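Local structure of triggering receptor expressed on myeloid cells 1 (Mus musculus, 1U9K) at residues Arg92-His97 and Pro102-His107. The protein amplifies inflammatory responses as a cell-surface receptor of the innate and adaptive immune system that signals through the transmembrane adapter TYROBP/DAP12. Numbering follows the deposited sequence.
Sequences RCVIYH and PVVLFH. With ZN (zinc ion), chain D.
The His97 imidazole meets Pro102 N at its edge, in the ring plane, while CG2 of Ile95 lies 4.2 Å above one face, displaced toward the rim. Val103 CG2 approaches CE1 of the same ring obliquely, 3.7 Å away. The two ring nitrogens have separate tasks: ND1 binds a zinc ion at 2.3 Å, and NE2 is hydrogen-bonded to Asp101 O in the connecting loop. The Arg92 side chain crosses those of Val104 and Pro102 at about a right angle, and its guanidinium, the other flat group, meets both obliquely, NH1 lying 3.8 Å from Val104 CG2. The Arg92 chain is extended from CG to NE, and NE gives a hydrogen bond to Gln36 OE1 of strand 32-37. The backbones pair antiparallel at Val94 with Val104 (non-hydrogen-bonded) and Ile95 with Val103 (hydrogen-bonded). Ile95 and Val103 exchange backbone hydrogen bonds, Ile95 N to Val103 O being 2.8 Å, and Leu105 N gives one to Cys93 O, tilted 31° from the carbonyl plane. Val94 and Pro102 stand side by side on the face shared with Val104. On the other face Ile95 and Val103 touch CB to CB at 3.8 Å, and the Leu105 side chain crosses Ile95, bringing CD2 3.9 Å from Ile95 CG1. With CG beside its own backbone N (chi1 -57°), Leu105 turns both methyls toward Ile95 and keeps CB near Cys93 CB. Cut back to an alanine, Leu105 would probably still touch Cys93 through CB but would leave a gap beside the buried end of Ile95. Cys93 is disulfide-bonded to Cys21 in the opposing sheet. This pairing of strands 89-96 and 103-113 is the F-G hairpin of the receptor's immunoglobulin V-set domain, predicted to be extracellular, with the cysteine bridge characteristic of the fold joining its two sheets.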
loop_
_atom_site.group_PDB
_atom_site.type_symbol
_atom_site.label_atom_id
_atom_site.label_comp_id
_atom_site.label_asym_id
_atom_site.label_seq_id
_atom_site.Cartn_x
_atom_site.Cartn_y
_atom_site.Cartn_z
ATOM N N ARG A 92 -4.779 0.907 -2.816
ATOM C CA ARG A 92 -5.073 0.212 -1.594
ATOM C C ARG A 92 -3.887 -0.583 -1.144
ATOM O O ARG A 92 -3.043 -0.965 -1.945
ATOM C CB ARG A 92 -6.248 -0.737 -1.783
ATOM C CG ARG A 92 -6.060 -1.681 -2.906
ATOM C CD ARG A 92 -7.209 -2.595 -3.151
ATOM N NE ARG A 92 -6.830 -3.683 -4.055
ATOM C CZ ARG A 92 -7.720 -4.471 -4.663
ATOM N NH1 ARG A 92 -8.979 -4.316 -4.452
ATOM N NH2 ARG A 92 -7.344 -5.438 -5.465
ATOM N N CYS A 93 -3.853 -0.866 0.147
ATOM C CA CYS A 93 -2.976 -1.880 0.746
ATOM C C CYS A 93 -3.757 -3.195 0.840
ATOM O O CYS A 93 -4.954 -3.203 1.185
ATOM C CB CYS A 93 -2.663 -1.570 2.219
ATOM S SG CYS A 93 -1.841 -0.039 2.599
ATOM N N VAL A 94 -3.071 -4.299 0.567
ATOM C CA VAL A 94 -3.693 -5.598 0.564
ATOM C C VAL A 94 -2.800 -6.674 1.134
ATOM O O VAL A 94 -1.555 -6.559 1.167
ATOM C CB VAL A 94 -4.062 -6.038 -0.834
ATOM C CG1 VAL A 94 -5.061 -5.074 -1.480
ATOM C CG2 VAL A 94 -2.788 -6.282 -1.697
ATOM N N ILE A 95 -3.452 -7.717 1.623
ATOM C CA ILE A 95 -2.800 -9.037 1.729
ATOM C C ILE A 95 -2.752 -9.576 0.302
ATOM O O ILE A 95 -3.792 -9.700 -0.361
ATOM C CB ILE A 95 -3.536 -9.976 2.639
ATOM C CG1 ILE A 95 -3.763 -9.364 4.028
ATOM C CG2 ILE A 95 -2.774 -11.368 2.712
ATOM C CD1 ILE A 95 -2.486 -8.931 4.744
ATOM N N TYR A 96 -1.539 -9.903 -0.132
ATOM C CA TYR A 96 -1.207 -10.343 -1.449
ATOM C C TYR A 96 -0.866 -11.826 -1.502
ATOM O O TYR A 96 0.116 -12.300 -0.891
ATOM C CB TYR A 96 -0.067 -9.513 -1.954
ATOM C CG TYR A 96 0.263 -9.662 -3.432
ATOM C CD1 TYR A 96 -0.554 -9.125 -4.422
ATOM C CD2 TYR A 96 1.443 -10.295 -3.815
ATOM C CE1 TYR A 96 -0.233 -9.258 -5.767
ATOM C CE2 TYR A 96 1.781 -10.441 -5.153
ATOM C CZ TYR A 96 0.949 -9.897 -6.121
ATOM O OH TYR A 96 1.296 -10.056 -7.425
ATOM N N HIS A 97 -1.713 -12.565 -2.204
ATOM C CA HIS A 97 -1.592 -14.023 -2.294
ATOM C C HIS A 97 -2.200 -14.555 -3.586
ATOM O O HIS A 97 -3.156 -15.320 -3.551
ATOM C CB HIS A 97 -2.250 -14.690 -1.085
ATOM C CG HIS A 97 -3.671 -14.159 -0.774
ATOM N ND1 HIS A 97 -4.350 -14.481 0.382
ATOM C CD2 HIS A 97 -4.491 -13.347 -1.480
ATOM C CE1 HIS A 97 -5.529 -13.888 0.374
ATOM N NE2 HIS A 97 -5.640 -13.194 -0.744
ATOM N N PRO A 102 -6.897 -10.573 -3.470
ATOM C CA PRO A 102 -6.254 -9.849 -2.368
ATOM C C PRO A 102 -7.274 -9.545 -1.252
ATOM O O PRO A 102 -8.484 -9.399 -1.531
ATOM C CB PRO A 102 -5.632 -8.640 -3.067
ATOM C CG PRO A 102 -5.570 -9.031 -4.504
ATOM C CD PRO A 102 -6.841 -9.783 -4.787
ATOM N N VAL A 103 -6.812 -9.493 -0.018
ATOM C CA VAL A 103 -7.646 -9.063 1.099
ATOM C C VAL A 103 -7.318 -7.610 1.307
ATOM O O VAL A 103 -6.177 -7.269 1.568
ATOM C CB VAL A 103 -7.372 -9.829 2.419
ATOM C CG1 VAL A 103 -8.279 -9.308 3.553
ATOM C CG2 VAL A 103 -7.531 -11.355 2.246
ATOM N N VAL A 104 -8.318 -6.748 1.216
ATOM C CA VAL A 104 -8.100 -5.316 1.363
ATOM C C VAL A 104 -7.926 -4.961 2.837
ATOM O O VAL A 104 -8.768 -5.297 3.647
ATOM C CB VAL A 104 -9.274 -4.539 0.739
ATOM C CG1 VAL A 104 -9.079 -3.081 0.839
ATOM C CG2 VAL A 104 -9.483 -4.996 -0.747
ATOM N N LEU A 105 -6.813 -4.318 3.175
ATOM C CA LEU A 105 -6.569 -3.747 4.483
ATOM C C LEU A 105 -7.102 -2.298 4.537
ATOM O O LEU A 105 -7.232 -1.615 3.513
ATOM C CB LEU A 105 -5.077 -3.764 4.775
ATOM C CG LEU A 105 -4.428 -5.152 4.712
ATOM C CD1 LEU A 105 -2.946 -4.970 4.832
ATOM C CD2 LEU A 105 -4.972 -6.052 5.801
ATOM N N PHE A 106 -7.392 -1.802 5.724
ATOM C CA PHE A 106 -7.645 -0.379 5.886
ATOM C C PHE A 106 -8.851 -0.055 5.005
ATOM O O PHE A 106 -9.836 -0.758 5.046
ATOM C CB PHE A 106 -6.380 0.427 5.591
ATOM C CG PHE A 106 -6.421 1.833 6.116
ATOM C CD1 PHE A 106 -6.804 2.087 7.420
ATOM C CD2 PHE A 106 -6.071 2.903 5.294
ATOM C CE1 PHE A 106 -6.842 3.381 7.903
ATOM C CE2 PHE A 106 -6.108 4.197 5.777
ATOM C CZ PHE A 106 -6.494 4.435 7.082
ATOM N N HIS A 107 -8.744 1.008 4.191
ATOM C CA HIS A 107 -9.773 1.319 3.213
ATOM C C HIS A 107 -9.058 1.895 1.969
ATOM O O HIS A 107 -7.884 2.291 2.053
ATOM C CB HIS A 107 -10.892 2.165 3.804
ATOM C CG HIS A 107 -10.435 3.341 4.601
ATOM N ND1 HIS A 107 -9.953 3.234 5.884
ATOM C CD2 HIS A 107 -10.424 4.657 4.311
ATOM C CE1 HIS A 107 -9.613 4.430 6.330
ATOM N NE2 HIS A 107 -9.899 5.314 5.398
HETATM ZN ZN ZN D . -3.376 -15.496 2.179
#